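Local coordinates for protein AAA ATPase, central region (Enterococcus faecium, PDB 2R9G) that probably hydrolyses ATP in the service of DNA maintenance, as MgsA-type relatives do, and is represented here by a C-terminal fragment that packs as four subunits, at residues Glu80-Gly83 and Leu84-Arg88; Ala113-Ala116 and Asp117-Gly121; Gln187-Tyr190 and Arg191-Trp195. All coordinates share one frame; numbering follows the deposited sequence.

How the contacts relate
The three contacts illustrate how a fragment whose only regular structure is helix finishes and connects its helices. They follow one another along the chain: contact 1 turns from helix 66-82 into helix 88-100, contact 2 closes helix 106-119, and contact 3 lies in the last turns of helix 180-195. Contact 1 stands apart, its centre about 40 Å from that of contact 2 and about 45 Å from that of contact 3, on the opposite side of the chain's centre from both. Contacts 2 and 3 are closer, with centres about 25 Å and nearest atoms about 11 Å apart. All lie in the MgsA-type region; contacts 2 and 3 touch the third subunit, contact 1 mainly the second.

Contact 1 of 3, residues Glu80-Gly83 and Leu84-Arg88; sequences EKLG and LPEAR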
ATOM      1  N   GLU C  80       6.271   2.816 -14.934  1.00 21.64           N
ATOM      2  CA  GLU C  80       7.205   3.923 -15.220  1.00 25.96           C
ATOM      3  C   GLU C  80       8.668   3.509 -15.074  1.00 27.92           C
ATOM      4  O   GLU C  80       9.517   3.889 -15.888  1.00 35.00           O
ATOM      5  CB  GLU C  80       6.951   5.101 -14.273  1.00 22.53           C
ATOM      6  CG  GLU C  80       5.642   5.813 -14.474  1.00 30.74           C
ATOM      7  CD  GLU C  80       5.249   6.658 -13.271  1.00 43.24           C
ATOM      8  OE1 GLU C  80       6.086   6.847 -12.359  1.00 41.14           O
ATOM      9  OE2 GLU C  80       4.095   7.132 -13.240  1.00 44.82           O
ATOM     10  N   LYS C  81       8.964   2.741 -14.028  1.00 29.56           N
ATOM     11  CA  LYS C  81      10.331   2.273 -13.780  1.00 29.64           C
ATOM     12  C   LYS C  81      10.777   1.226 -14.795  1.00 28.76           C
ATOM     13  O   LYS C  81      11.952   1.183 -15.153  1.00 29.82           O
ATOM     14  CB  LYS C  81      10.480   1.730 -12.360  1.00 27.67           C
ATOM     15  CG  LYS C  81      10.451   2.811 -11.290  1.00 27.47           C
ATOM     16  CD  LYS C  81      10.228   2.221  -9.894  1.00 32.60           C
ATOM     17  CE  LYS C  81       9.930   3.315  -8.880  1.00 37.57           C
ATOM     18  NZ  LYS C  81      11.046   4.292  -8.758  1.00 35.66           N
ATOM     19  N   LEU C  82       9.834   0.410 -15.272  1.00 25.07           N
ATOM     20  CA  LEU C  82      10.136  -0.704 -16.170  1.00 25.48           C
ATOM     21  C   LEU C  82      10.111  -0.321 -17.643  1.00 24.82           C
ATOM     22  O   LEU C  82      10.971  -0.754 -18.415  1.00 29.61           O
ATOM     23  CB  LEU C  82       9.160  -1.876 -15.946  1.00 19.71           C
ATOM     24  CG  LEU C  82       9.239  -2.620 -14.609  1.00 26.01           C
ATOM     25  CD1 LEU C  82       8.058  -3.596 -14.443  1.00 19.45           C
ATOM     26  CD2 LEU C  82      10.567  -3.313 -14.413  1.00 23.36           C
ATOM     27  N   GLY C  83       9.101   0.465 -18.026  1.00 26.54           N
ATOM     28  CA  GLY C  83       8.784   0.725 -19.422  1.00 23.19           C
ATOM     29  C   GLY C  83       8.229  -0.524 -20.089  1.00 24.93           C
ATOM     30  O   GLY C  83       8.288  -1.623 -19.533  1.00 25.53           O
ATOM     31  N   LEU C  84       7.666  -0.356 -21.276  1.00 23.54           N
ATOM     32  CA  LEU C  84       7.277  -1.489 -22.105  1.00 25.36           C
ATOM     33  C   LEU C  84       8.541  -2.134 -22.676  1.00 27.12           C
ATOM     34  O   LEU C  84       9.517  -1.424 -22.950  1.00 30.83           O
ATOM     35  CB  LEU C  84       6.345  -1.018 -23.225  1.00 22.98           C
ATOM     36  CG  LEU C  84       4.975  -0.551 -22.742  1.00 20.04           C
ATOM     37  CD1 LEU C  84       4.273   0.173 -23.862  1.00 19.66           C
ATOM     38  CD2 LEU C  84       4.139  -1.729 -22.215  1.00 28.93           C
ATOM     39  N   PRO C  85       8.538  -3.466 -22.885  1.00 25.41           N
ATOM     40  CA  PRO C  85       7.436  -4.431 -22.795  1.00 24.25           C
ATOM     41  C   PRO C  85       7.039  -4.887 -21.388  1.00 29.03           C
ATOM     42  O   PRO C  85       5.893  -5.277 -21.190  1.00 26.32           O
ATOM     43  CB  PRO C  85       7.956  -5.626 -23.599  1.00 21.86           C
ATOM     44  CG  PRO C  85       9.440  -5.585 -23.390  1.00 24.29           C
ATOM     45  CD  PRO C  85       9.801  -4.117 -23.293  1.00 21.20           C
ATOM     46  N   GLU C  86       7.958  -4.830 -20.425  1.00 33.14           N
ATOM     47  CA  GLU C  86       7.723  -5.416 -19.099  1.00 33.99           C
ATOM     48  C   GLU C  86       6.637  -4.727 -18.273  1.00 31.22           C
ATOM     49  O   GLU C  86       6.006  -5.373 -17.438  1.00 25.69           O
ATOM     50  CB  GLU C  86       9.024  -5.499 -18.299  1.00 35.48           C
ATOM     51  CG  GLU C  86       9.928  -6.633 -18.753  1.00 43.43           C
ATOM     52  CD  GLU C  86      11.237  -6.693 -17.987  1.00 47.01           C
ATOM     53  OE1 GLU C  86      11.866  -5.633 -17.776  1.00 49.58           O
ATOM     54  OE2 GLU C  86      11.638  -7.812 -17.599  1.00 59.24           O
ATOM     55  N   ALA C  87       6.415  -3.433 -18.527  1.00 25.34           N
ATOM     56  CA  ALA C  87       5.355  -2.655 -17.868  1.00 25.69           C
ATOM     57  C   ALA C  87       3.972  -3.284 -17.976  1.00 26.32           C
ATOM     58  O   ALA C  87       3.137  -3.087 -17.097  1.00 27.47           O
ATOM     59  CB  ALA C  87       5.304  -1.263 -18.429  1.00 21.07           C
ATOM     60  N   ARG C  88       3.746  -4.037 -19.055  1.00 24.15           N
ATOM     61  CA  ARG C  88       2.461  -4.681 -19.333  1.00 26.57           C
ATOM     62  C   ARG C  88       2.042  -5.687 -18.256  1.00 24.66           C
ATOM     63  O   ARG C  88       0.851  -5.999 -18.123  1.00 24.94           O
ATOM     64  CB  ARG C  88       2.506  -5.375 -20.704  1.00 27.19           C
ATOM     65  CG  ARG C  88       2.999  -6.835 -20.676  1.00 28.87           C
ATOM     66  CD  ARG C  88       3.407  -7.348 -22.050  1.00 28.47           C
ATOM     67  NE  ARG C  88       3.868  -8.739 -21.998  1.00 34.74           N
ATOM     68  CZ  ARG C  88       5.099  -9.125 -21.654  1.00 33.68           C
ATOM     69  NH1 ARG C  88       5.403 -10.414 -21.646  1.00 31.93           N
ATOM     70  NH2 ARG C  88       6.026  -8.238 -21.309  1.00 27.75           N
TER
HETATM   71  O   HOH W   1      10.745  -3.324 -20.238  1.00 33.08           O
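A tight interhelical turn, in which Gly83 ends one helix and Ala87 leads into the next, shows how a short connection can be held largely by its backbone. Gly83 leaves helical geometry with positive phi (70°), a conformation that favours glycine, and its carbonyl is directed at the following residues. Ala87 N donates to Gly83 O at 2.8 Å, approaching from above the carbonyl plane, while Ala87 CB packs against the same oxygen, 3.2 Å from Gly83 O. A cis peptide bond between Leu84 and Pro85 helps to fold the chain back, and a type I beta turn from Pro85 to Arg88 follows. Arg88 fixes that turn twice: its backbone N and its NH2 reach Pro85 O from opposite faces of the carbonyl plane, the bond from Arg88 NH2 to Pro85 O measuring 3.0 Å and lying in the guanidinium plane. A water completes the link, donating to Leu82 O and accepting from Glu86 N. Separately, Leu82 CD1 rests 4.0 Å from Glu86 O, and the extended Glu86 side chain carries its carboxylate onward to a salt bridge with Arg52 of the second subunit. The turn joins the end of helix 66-82 to the start of helix 88-100, and Leu84 and Ala87 rest on Leu46 of helix 46-61.

Contact 2 of 3, residues Ala113-Ala116 and Asp117-Gly121; sequences AALA and DIREG
Leu115 and Arg119, one helical turn apart, meet first through the backbone, where Arg119 N donates to Leu115 O at 3.2 Å. The next bond, from Glu120 N to Ala116 O, is equally long, whereas the one from Asp117 N to Ala113 O is weak at 3.4 Å. Beyond these, Gly121 takes positive phi (69°) and completes a Schellman motif, the classic C-terminal cap, in which Gly121 N donates to Ile118 O at 2.9 Å as helix 106-119 gives way to loop. Van der Waals packing joins the same pair of side chains. The Arg119 chain runs extended from CG to NE past the Leu115 carbonyl, which lets its guanidinium lie with one face over Leu115 CD2, 3.9 Å from NH2 of Arg119 and displaced toward the rim. Ile118, with CG1 beside its backbone N, reaches back along the helix, its CD1 3.7 Å from Ala114 O. Polar side chains make the remaining interactions. A water donates both to Ala113 O and to Asp117 OD1, bridging one turn, while OD2 of Asp117 is bonded to the Tyr172 hydroxyl. The extended Glu120 chain lies back along the Ala116 carbonyl, Glu120 OE2 being 3.3 Å from Ala116 O, two acceptors side by side; its OE1 forms a salt bridge with Lys122. On the flank of the helix, Arg119 NE forms a salt bridge with Glu42 of the third subunit.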
ATOM      1  N   ALA C 113     -22.227  15.580  -7.064  1.00 36.96           N
ATOM      2  CA  ALA C 113     -23.436  16.204  -6.518  1.00 36.61           C
ATOM      3  C   ALA C 113     -23.089  17.447  -5.691  1.00 36.59           C
ATOM      4  O   ALA C 113     -23.805  18.448  -5.739  1.00 33.47           O
ATOM      5  CB  ALA C 113     -24.232  15.213  -5.689  1.00 37.77           C
ATOM      6  N   ALA C 114     -21.983  17.377  -4.952  1.00 35.66           N
ATOM      7  CA  ALA C 114     -21.518  18.495  -4.136  1.00 35.46           C
ATOM      8  C   ALA C 114     -21.018  19.657  -4.993  1.00 36.84           C
ATOM      9  O   ALA C 114     -21.215  20.822  -4.643  1.00 37.80           O
ATOM     10  CB  ALA C 114     -20.438  18.033  -3.165  1.00 34.67           C
ATOM     11  N   LEU C 115     -20.377  19.326  -6.112  1.00 39.97           N
ATOM     12  CA  LEU C 115     -19.867  20.316  -7.063  1.00 40.38           C
ATOM     13  C   LEU C 115     -21.006  21.012  -7.806  1.00 43.39           C
ATOM     14  O   LEU C 115     -20.889  22.183  -8.160  1.00 42.64           O
ATOM     15  CB  LEU C 115     -18.909  19.660  -8.066  1.00 37.46           C
ATOM     16  CG  LEU C 115     -17.440  19.533  -7.649  1.00 36.82           C
ATOM     17  CD1 LEU C 115     -16.696  18.474  -8.453  1.00 35.86           C
ATOM     18  CD2 LEU C 115     -16.736  20.881  -7.743  1.00 30.95           C
ATOM     19  N   ALA C 116     -22.098  20.276  -8.027  1.00 43.94           N
ATOM     20  CA  ALA C 116     -23.291  20.796  -8.688  1.00 45.30           C
ATOM     21  C   ALA C 116     -23.944  21.923  -7.889  1.00 46.46           C
ATOM     22  O   ALA C 116     -24.343  22.939  -8.461  1.00 46.34           O
ATOM     23  CB  ALA C 116     -24.286  19.673  -8.939  1.00 44.13           C
ATOM     24  N   ASP C 117     -24.026  21.743  -6.572  1.00 46.93           N
ATOM     25  CA  ASP C 117     -24.575  22.755  -5.666  1.00 47.41           C
ATOM     26  C   ASP C 117     -23.764  24.050  -5.629  1.00 48.76           C
ATOM     27  O   ASP C 117     -24.333  25.123  -5.476  1.00 52.69           O
ATOM     28  CB  ASP C 117     -24.711  22.199  -4.247  1.00 45.28           C
ATOM     29  CG  ASP C 117     -25.946  21.336  -4.067  1.00 49.20           C
ATOM     30  OD1 ASP C 117     -26.633  21.036  -5.070  1.00 52.08           O
ATOM     31  OD2 ASP C 117     -26.233  20.952  -2.910  1.00 43.07           O
ATOM     32  N   ILE C 118     -22.445  23.948  -5.766  1.00 47.97           N
ATOM     33  CA  ILE C 118     -21.568  25.129  -5.762  1.00 48.58           C
ATOM     34  C   ILE C 118     -21.690  25.951  -7.041  1.00 52.98           C
ATOM     35  O   ILE C 118     -21.814  27.179  -6.985  1.00 53.25           O
ATOM     36  CB  ILE C 118     -20.103  24.738  -5.508  1.00 45.20           C
ATOM     37  CG1 ILE C 118     -19.940  24.388  -4.038  1.00 44.59           C
ATOM     38  CG2 ILE C 118     -19.124  25.864  -5.892  1.00 40.15           C
ATOM     39  CD1 ILE C 118     -18.789  23.548  -3.794  1.00 34.37           C
ATOM     40  N   ARG C 119     -21.677  25.261  -8.181  1.00 56.39           N
ATOM     41  CA  ARG C 119     -21.716  25.906  -9.488  1.00 59.71           C
ATOM     42  C   ARG C 119     -23.058  26.590  -9.742  1.00 62.11           C
ATOM     43  O   ARG C 119     -23.125  27.595 -10.457  1.00 62.71           O
ATOM     44  CB  ARG C 119     -21.393  24.890 -10.581  1.00 60.29           C
ATOM     45  CG  ARG C 119     -19.921  24.515 -10.615  1.00 63.18           C
ATOM     46  CD  ARG C 119     -19.701  23.194 -11.313  1.00 64.68           C
ATOM     47  NE  ARG C 119     -18.293  22.810 -11.328  1.00 64.65           N
ATOM     48  CZ  ARG C 119     -17.846  21.593 -11.632  1.00 62.70           C
ATOM     49  NH1 ARG C 119     -18.696  20.622 -11.944  1.00 54.68           N
ATOM     50  NH2 ARG C 119     -16.542  21.346 -11.618  1.00 62.37           N
ATOM     51  N   GLU C 120     -24.109  26.055  -9.119  1.00 61.38           N
ATOM     52  CA  GLU C 120     -25.441  26.649  -9.142  1.00 62.44           C
ATOM     53  C   GLU C 120     -25.645  27.702  -8.044  1.00 62.07           C
ATOM     54  O   GLU C 120     -26.745  28.238  -7.886  1.00 58.89           O
ATOM     55  CB  GLU C 120     -26.500  25.554  -9.026  1.00 61.89           C
ATOM     56  CG  GLU C 120     -26.611  24.674 -10.257  1.00 68.33           C
ATOM     57  CD  GLU C 120     -27.241  23.326  -9.957  1.00 75.05           C
ATOM     58  OE1 GLU C 120     -28.169  23.267  -9.121  1.00 73.57           O
ATOM     59  OE2 GLU C 120     -26.804  22.323 -10.563  1.00 76.68           O
ATOM     60  N   GLY C 121     -24.583  27.988  -7.292  1.00 64.05           N
ATOM     61  CA  GLY C 121     -24.593  29.026  -6.262  1.00 68.99           C
ATOM     62  C   GLY C 121     -25.451  28.731  -5.042  1.00 72.39           C
ATOM     63  O   GLY C 121     -25.937  29.654  -4.386  1.00 74.67           O
TER
HETATM   64  O   HOH W   2     -26.390  18.259  -6.379  1.00 35.02           O

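Contact 3 of 3, residues Gln187-Tyr190 and Arg191-Trp195; sequences QQYY and RIKEW
Gln188 and Arg191 clasp each other by their side chains, an instance of how bent rotamers let residues three apart on one helix bond. Gln188 sends CG anti to the backbone N (chi1 -175°) and then turns at chi2, which folds its amide forward along the helix. Arg191 folds back toward it through a kink at chi3, and its NH1 donates to Gln188 OE1 at 2.7 Å, a short bond though a bent one, with an N-H...O angle of 141° and the donor tilted from the amide plane. The oxygen lies near the guanidinium plane, at its edge, while the amide and guanidinium planes are 42° apart. The other end of that amide packs on Ile192, with NE2 of Gln188 3.5 Å from Ile192 CD1, and comes within 4.0 Å of CZ3 of Trp195. The Trp195 indole in turn lays one face over Arg191 O, 3.3 Å above the plane and displaced toward the rim. Farther round the helix, Lys193 carries its CE across the end of Tyr189, 3.4 Å from OH of Tyr189. That hydroxyl is hydrogen-bonded to Asp31 of the third subunit, and Tyr189 also meets Tyr173 edge-to-face. Regular backbone bonds run beneath, among them Glu194 N to Tyr190 O at 2.9 Å. Buried Tyr189 and Ile192, the latter against Trp157, contrast with exposed Tyr190, Arg191 and Glu194; such a division is typical of an amphipathic helix, here the C-terminal helix 180-195.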
ATOM      1  N   GLN C 187     -22.820   1.331   7.037  1.00 40.28           N
ATOM      2  CA  GLN C 187     -23.343   1.096   8.382  1.00 40.84           C
ATOM      3  C   GLN C 187     -22.962   2.237   9.310  1.00 40.34           C
ATOM      4  O   GLN C 187     -23.821   2.768  10.007  1.00 44.87           O
ATOM      5  CB  GLN C 187     -22.851  -0.234   8.943  1.00 41.89           C
ATOM      6  CG  GLN C 187     -23.628  -1.445   8.449  1.00 45.69           C
ATOM      7  CD  GLN C 187     -22.772  -2.708   8.400  1.00 53.35           C
ATOM      8  OE1 GLN C 187     -21.722  -2.794   9.043  1.00 54.94           O
ATOM      9  NE2 GLN C 187     -23.216  -3.691   7.623  1.00 54.38           N
ATOM     10  N   GLN C 188     -21.688   2.628   9.282  1.00 38.26           N
ATOM     11  CA  GLN C 188     -21.195   3.761  10.069  1.00 32.81           C
ATOM     12  C   GLN C 188     -21.888   5.070   9.691  1.00 31.53           C
ATOM     13  O   GLN C 188     -22.278   5.837  10.565  1.00 31.36           O
ATOM     14  CB  GLN C 188     -19.668   3.875   9.966  1.00 31.95           C
ATOM     15  CG  GLN C 188     -19.028   4.955  10.845  1.00 31.96           C
ATOM     16  CD  GLN C 188     -19.250   4.749  12.341  1.00 40.89           C
ATOM     17  OE1 GLN C 188     -19.418   3.626  12.821  1.00 40.77           O
ATOM     18  NE2 GLN C 188     -19.239   5.846  13.086  1.00 34.04           N
ATOM     19  N   TYR C 189     -22.072   5.289   8.391  1.00 34.85           N
ATOM     20  CA  TYR C 189     -22.808   6.443   7.868  1.00 37.09           C
ATOM     21  C   TYR C 189     -24.233   6.572   8.441  1.00 35.80           C
ATOM     22  O   TYR C 189     -24.633   7.647   8.890  1.00 33.12           O
ATOM     23  CB  TYR C 189     -22.832   6.398   6.330  1.00 38.22           C
ATOM     24  CG  TYR C 189     -23.483   7.596   5.675  1.00 35.44           C
ATOM     25  CD1 TYR C 189     -22.797   8.807   5.563  1.00 33.84           C
ATOM     26  CD2 TYR C 189     -24.780   7.516   5.156  1.00 28.34           C
ATOM     27  CE1 TYR C 189     -23.387   9.919   4.965  1.00 42.62           C
ATOM     28  CE2 TYR C 189     -25.383   8.625   4.556  1.00 32.57           C
ATOM     29  CZ  TYR C 189     -24.677   9.824   4.458  1.00 41.47           C
ATOM     30  OH  TYR C 189     -25.251  10.932   3.866  1.00 39.87           O
ATOM     31  N   TYR C 190     -24.986   5.479   8.439  1.00 36.96           N
ATOM     32  CA  TYR C 190     -26.353   5.510   8.952  1.00 41.44           C
ATOM     33  C   TYR C 190     -26.413   5.523  10.478  1.00 42.78           C
ATOM     34  O   TYR C 190     -27.329   6.111  11.055  1.00 43.32           O
ATOM     35  CB  TYR C 190     -27.188   4.368   8.363  1.00 45.64           C
ATOM     36  CG  TYR C 190     -27.467   4.558   6.893  1.00 47.37           C
ATOM     37  CD1 TYR C 190     -27.119   3.580   5.964  1.00 51.37           C
ATOM     38  CD2 TYR C 190     -28.059   5.734   6.424  1.00 53.27           C
ATOM     39  CE1 TYR C 190     -27.369   3.760   4.604  1.00 52.38           C
ATOM     40  CE2 TYR C 190     -28.309   5.928   5.072  1.00 55.30           C
ATOM     41  CZ  TYR C 190     -27.962   4.939   4.168  1.00 53.27           C
ATOM     42  OH  TYR C 190     -28.212   5.137   2.831  1.00 54.49           O
ATOM     43  N   ARG C 191     -25.422   4.893  11.111  1.00 40.76           N
ATOM     44  CA  ARG C 191     -25.245   4.915  12.565  1.00 44.69           C
ATOM     45  C   ARG C 191     -25.079   6.347  13.077  1.00 44.62           C
ATOM     46  O   ARG C 191     -25.647   6.711  14.109  1.00 44.56           O
ATOM     47  CB  ARG C 191     -24.031   4.065  12.958  1.00 43.17           C
ATOM     48  CG  ARG C 191     -23.786   3.892  14.445  1.00 47.40           C
ATOM     49  CD  ARG C 191     -22.591   2.971  14.709  1.00 51.21           C
ATOM     50  NE  ARG C 191     -22.853   1.597  14.273  1.00 60.94           N
ATOM     51  CZ  ARG C 191     -22.176   0.949  13.325  1.00 64.72           C
ATOM     52  NH1 ARG C 191     -21.156   1.524  12.695  1.00 57.87           N
ATOM     53  NH2 ARG C 191     -22.516  -0.295  13.011  1.00 62.75           N
ATOM     54  N   ILE C 192     -24.312   7.150  12.339  1.00 42.66           N
ATOM     55  CA  ILE C 192     -24.112   8.561  12.665  1.00 39.64           C
ATOM     56  C   ILE C 192     -25.419   9.340  12.504  1.00 41.42           C
ATOM     57  O   ILE C 192     -25.767  10.148  13.364  1.00 40.81           O
ATOM     58  CB  ILE C 192     -22.939   9.180  11.853  1.00 34.98           C
ATOM     59  CG1 ILE C 192     -21.607   8.570  12.314  1.00 35.59           C
ATOM     60  CG2 ILE C 192     -22.905  10.707  11.990  1.00 27.69           C
ATOM     61  CD1 ILE C 192     -20.492   8.607  11.264  1.00 34.80           C
ATOM     62  N   LYS C 193     -26.162   9.046  11.437  1.00 44.86           N
ATOM     63  CA  LYS C 193     -27.469   9.670  11.199  1.00 49.22           C
ATOM     64  C   LYS C 193     -28.495   9.348  12.286  1.00 50.10           C
ATOM     65  O   LYS C 193     -29.338  10.188  12.608  1.00 55.17           O
ATOM     66  CB  LYS C 193     -28.019   9.302   9.817  1.00 48.77           C
ATOM     67  CG  LYS C 193     -27.197   9.859   8.677  1.00 57.55           C
ATOM     68  CD  LYS C 193     -28.045  10.246   7.479  1.00 65.89           C
ATOM     69  CE  LYS C 193     -27.254  11.183   6.578  1.00 71.28           C
ATOM     70  NZ  LYS C 193     -28.099  11.917   5.598  1.00 75.40           N
ATOM     71  N   GLU C 194     -28.413   8.143  12.848  1.00 51.50           N
ATOM     72  CA  GLU C 194     -29.236   7.750  13.993  1.00 55.58           C
ATOM     73  C   GLU C 194     -28.811   8.478  15.270  1.00 53.24           C
ATOM     74  O   GLU C 194     -29.664   8.902  16.055  1.00 52.24           O
ATOM     75  CB  GLU C 194     -29.193   6.237  14.214  1.00 53.30           C
ATOM     76  CG  GLU C 194     -29.943   5.429  13.164  1.00 62.96           C
ATOM     77  CD  GLU C 194     -29.605   3.941  13.202  1.00 67.52           C
ATOM     78  OE1 GLU C 194     -29.098   3.464  14.244  1.00 75.15           O
ATOM     79  OE2 GLU C 194     -29.847   3.248  12.187  1.00 71.96           O
ATOM     80  N   TRP C 195     -27.497   8.625  15.462  1.00 52.52           N
ATOM     81  CA  TRP C 195     -26.941   9.358  16.604  1.00 51.67           C
ATOM     82  C   TRP C 195     -27.384  10.820  16.617  1.00 53.49           C
ATOM     83  O   TRP C 195     -27.691  11.368  17.675  1.00 55.96           O
ATOM     84  CB  TRP C 195     -25.412   9.313  16.613  1.00 47.38           C
ATOM     85  CG  TRP C 195     -24.788   8.008  16.970  1.00 46.60           C
ATOM     86  CD1 TRP C 195     -25.384   6.948  17.586  1.00 49.11           C
ATOM     87  CD2 TRP C 195     -23.417   7.638  16.773  1.00 45.64           C
ATOM     88  NE1 TRP C 195     -24.478   5.932  17.764  1.00 51.50           N
ATOM     89  CE2 TRP C 195     -23.261   6.330  17.278  1.00 50.23           C
ATOM     90  CE3 TRP C 195     -22.304   8.284  16.212  1.00 45.80           C
ATOM     91  CZ2 TRP C 195     -22.034   5.648  17.236  1.00 50.24           C
ATOM     92  CZ3 TRP C 195     -21.083   7.606  16.175  1.00 44.95           C
ATOM     93  CH2 TRP C 195     -20.962   6.303  16.682  1.00 47.10           C
TER